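Local coordinates for 16S rRNA processing protein (Pseudomonas aeruginosa, PDB 2F1L) that probably helps the 30S ribosomal subunit through the final step of its assembly and is probably needed for efficient processing of 16S rRNA, at residues A[122-127]-A[176-181]. Numbering follows the deposited sequence.
Sequences KVIDQG and AGEMRV
Ile124 sits between two residues of strand 178-181, giving its N-H to Met179 O at 2.9 Å and its carbonyl oxygen to Val181 N at 3.0 Å. Lys122 does the same two residues earlier: its N reaches Gly177 O, and its O receives Met179 N at 2.8 Å, nearly in line with the C=O bond. The two strands thus run parallel.

On the buried face, Val123 CG1 meets Val181 CG2 at 3.8 Å, the two side chains crossing at about a right angle. Short, beta-branched valines suit this close spacing, whereas the long, unbranched selenomethionine Met179 starts beside them and then leads away into the core, to Ile134 of strand 130-138 and Met146 of strand 145-149.

The other face is looser and more polar. Arg180 leaves its backbone with CG anti to N (chi1 169°), then bends at chi2 and chi3; the first bend brings CD to 3.5 Å from Ile124 O. Beyond it NH1 donates to Asp125 O at 2.6 Å, an acceptor lying in the guanidinium plane, while Ile124 CG2 packs obliquely against NH1. Ile124 CD1 only brushes Glu178 CG, and the exposed Lys122 lays its aliphatic chain past Gly177 O, with a weak bond from NZ to Ala176 O at 3.4 Å. Gly177 has a positive phi of 74°, which favours glycine, and with Glu178 forms a G1 beta bulge facing Asp173.

Strand 130-138 flanks one side of the pair and strand 169-173 the other, making this parallel pairing the link between first and last strands of the PRC-barrel domain of RimM.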
ATOM      1  N   LYS A 122      -9.729  -9.727 -14.460  1.00 36.41           N
ATOM      2  CA  LYS A 122      -8.468  -9.665 -15.169  1.00 36.98           C
ATOM      3  C   LYS A 122      -7.658  -8.533 -14.550  1.00 32.76           C
ATOM      4  O   LYS A 122      -8.172  -7.452 -14.313  1.00 34.60           O
ATOM      5  CB  LYS A 122      -8.699  -9.404 -16.654  1.00 38.05           C
ATOM      6  CG  LYS A 122      -9.470 -10.505 -17.404  1.00 43.95           C
ATOM      7  CD  LYS A 122     -10.148  -9.930 -18.704  1.00 46.32           C
ATOM      8  CE  LYS A 122     -11.530 -10.571 -19.105  1.00 53.84           C
ATOM      9  NZ  LYS A 122     -12.544  -9.468 -19.443  1.00 49.53           N
ATOM     10  N   VAL A 123      -6.387  -8.779 -14.301  1.00 31.44           N
ATOM     11  CA  VAL A 123      -5.500  -7.810 -13.662  1.00 31.20           C
ATOM     12  C   VAL A 123      -4.496  -7.303 -14.691  1.00 29.33           C
ATOM     13  O   VAL A 123      -3.741  -8.059 -15.239  1.00 31.32           O
ATOM     14  CB  VAL A 123      -4.759  -8.484 -12.505  1.00 31.17           C
ATOM     15  CG1 VAL A 123      -3.640  -7.575 -11.938  1.00 32.50           C
ATOM     16  CG2 VAL A 123      -5.758  -8.888 -11.445  1.00 27.17           C
ATOM     17  N   ILE A 124      -4.498  -6.011 -14.945  1.00 34.25           N
ATOM     18  CA  ILE A 124      -3.718  -5.407 -16.015  1.00 34.78           C
ATOM     19  C   ILE A 124      -2.933  -4.215 -15.485  1.00 36.61           C
ATOM     20  O   ILE A 124      -3.529  -3.353 -14.841  1.00 40.00           O
ATOM     21  CB  ILE A 124      -4.649  -4.942 -17.106  1.00 36.16           C
ATOM     22  CG1 ILE A 124      -5.430  -6.151 -17.672  1.00 38.01           C
ATOM     23  CG2 ILE A 124      -3.873  -4.240 -18.224  1.00 31.48           C
ATOM     24  CD1 ILE A 124      -6.674  -5.750 -18.357  1.00 46.13           C
ATOM     25  N   ASP A 125      -1.620  -4.187 -15.755  1.00 34.69           N
ATOM     26  CA  ASP A 125      -0.694  -3.228 -15.155  1.00 35.85           C
ATOM     27  C   ASP A 125      -0.676  -1.936 -15.926  1.00 38.00           C
ATOM     28  O   ASP A 125      -1.259  -1.870 -16.977  1.00 38.69           O
ATOM     29  CB  ASP A 125       0.750  -3.816 -14.992  1.00 35.87           C
ATOM     30  CG  ASP A 125       1.456  -4.075 -16.301  1.00 28.99           C
ATOM     31  OD1 ASP A 125       1.023  -3.533 -17.314  1.00 36.90           O
ATOM     32  OD2 ASP A 125       2.465  -4.819 -16.323  1.00 38.72           O
ATOM     33  N   GLN A 126       0.027  -0.915 -15.414  1.00 40.37           N
ATOM     34  CA  GLN A 126      -0.085   0.375 -16.074  0.50 38.20           C
ATOM     35  C   GLN A 126       0.412   0.354 -17.512  1.00 37.60           C
ATOM     36  O   GLN A 126      -0.073   1.156 -18.276  1.00 38.36           O
ATOM     37  CB  GLN A 126       0.433   1.550 -15.218  0.50 37.67           C
ATOM     38  CG  GLN A 126      -0.720   2.254 -14.462  0.50 30.29           C
ATOM     39  CD  GLN A 126      -0.285   3.530 -13.806  0.50 38.11           C
ATOM     40  OE1 GLN A 126       0.715   3.553 -13.071  0.50 33.10           O
ATOM     41  NE2 GLN A 126      -1.027   4.625 -14.072  0.50 26.84           N
ATOM     42  N   GLY A 127       1.268  -0.595 -17.882  1.00 39.18           N
ATOM     43  CA  GLY A 127       1.690  -0.771 -19.265  1.00 38.80           C
ATOM     44  C   GLY A 127       0.760  -1.618 -20.114  1.00 40.39           C
ATOM     45  O   GLY A 127       1.120  -1.960 -21.214  1.00 43.99           O
ATOM     46  N   ALA A 176     -16.969  -4.828 -16.748  1.00 28.12           N
ATOM     47  CA  ALA A 176     -16.012  -5.223 -17.789  1.00 27.32           C
ATOM     48  C   ALA A 176     -15.128  -6.401 -17.387  1.00 28.86           C
ATOM     49  O   ALA A 176     -14.470  -6.992 -18.233  1.00 29.10           O
ATOM     50  CB  ALA A 176     -15.142  -4.036 -18.184  1.00 24.20           C
ATOM     51  N   GLY A 177     -15.085  -6.734 -16.100  1.00 31.98           N
ATOM     52  CA  GLY A 177     -14.230  -7.830 -15.613  1.00 31.64           C
ATOM     53  C   GLY A 177     -12.758  -7.450 -15.580  1.00 36.05           C
ATOM     54  O   GLY A 177     -11.892  -8.305 -15.720  1.00 36.58           O
ATOM     55  N   GLU A 178     -12.461  -6.172 -15.369  1.00 36.83           N
ATOM     56  CA  GLU A 178     -11.100  -5.705 -15.446  1.00 40.11           C
ATOM     57  C   GLU A 178     -10.688  -4.884 -14.253  1.00 38.52           C
ATOM     58  O   GLU A 178     -11.472  -4.185 -13.665  1.00 37.86           O
ATOM     59  CB  GLU A 178     -10.906  -4.872 -16.706  1.00 41.50           C
ATOM     60  CG  GLU A 178     -10.703  -5.731 -17.938  1.00 43.24           C
ATOM     61  CD  GLU A 178     -10.741  -4.949 -19.277  1.00 44.79           C
ATOM     62  OE1 GLU A 178     -11.081  -3.720 -19.308  1.00 30.11           O
ATOM     63  OE2 GLU A 178     -10.400  -5.603 -20.299  1.00 55.18           O
HETATM   64  N   MSE A 179      -9.415  -4.967 -13.939  1.00 39.76           N
HETATM   65  CA  MSE A 179      -8.821  -4.169 -12.902  1.00 43.79           C
HETATM   66  C   MSE A 179      -7.498  -3.593 -13.392  1.00 37.22           C
HETATM   67  O   MSE A 179      -6.696  -4.283 -14.045  1.00 32.16           O
HETATM   68  CB  MSE A 179      -8.585  -5.015 -11.687  1.00 41.39           C
HETATM   69  CG  MSE A 179      -8.039  -4.215 -10.587  1.00 49.18           C
HETATM   70 SE   MSE A 179      -7.322  -5.348  -9.136  1.00 72.85          SE
HETATM   71  CE  MSE A 179      -8.972  -5.630  -7.933  1.00 38.09           C
ATOM     72  N   ARG A 180      -7.287  -2.304 -13.125  1.00 35.22           N
ATOM     73  CA  ARG A 180      -6.041  -1.679 -13.507  1.00 33.26           C
ATOM     74  C   ARG A 180      -5.231  -1.494 -12.232  1.00 34.64           C
ATOM     75  O   ARG A 180      -5.760  -0.977 -11.235  1.00 31.82           O
ATOM     76  CB  ARG A 180      -6.293  -0.374 -14.175  1.00 32.28           C
ATOM     77  CG  ARG A 180      -5.084   0.472 -14.378  1.00 27.53           C
ATOM     78  CD  ARG A 180      -4.232   0.016 -15.526  1.00 39.93           C
ATOM     79  NE  ARG A 180      -4.812   0.422 -16.796  1.00 47.66           N
ATOM     80  CZ  ARG A 180      -4.356   0.060 -17.995  1.00 50.90           C
ATOM     81  NH1 ARG A 180      -3.284  -0.695 -18.108  1.00 49.78           N
ATOM     82  NH2 ARG A 180      -4.983   0.470 -19.092  1.00 48.14           N
ATOM     83  N   VAL A 181      -3.954  -1.921 -12.297  1.00 34.14           N
ATOM     84  CA  VAL A 181      -3.041  -1.901 -11.166  1.00 32.01           C
ATOM     85  C   VAL A 181      -1.736  -1.282 -11.534  1.00 33.82           C
ATOM     86  O   VAL A 181      -1.381  -1.195 -12.714  1.00 34.44           O
ATOM     87  CB  VAL A 181      -2.748  -3.289 -10.589  1.00 28.98           C
ATOM     88  CG1 VAL A 181      -4.065  -3.952 -10.179  1.00 31.07           C
ATOM     89  CG2 VAL A 181      -1.994  -4.142 -11.585  1.00 33.98           C
TER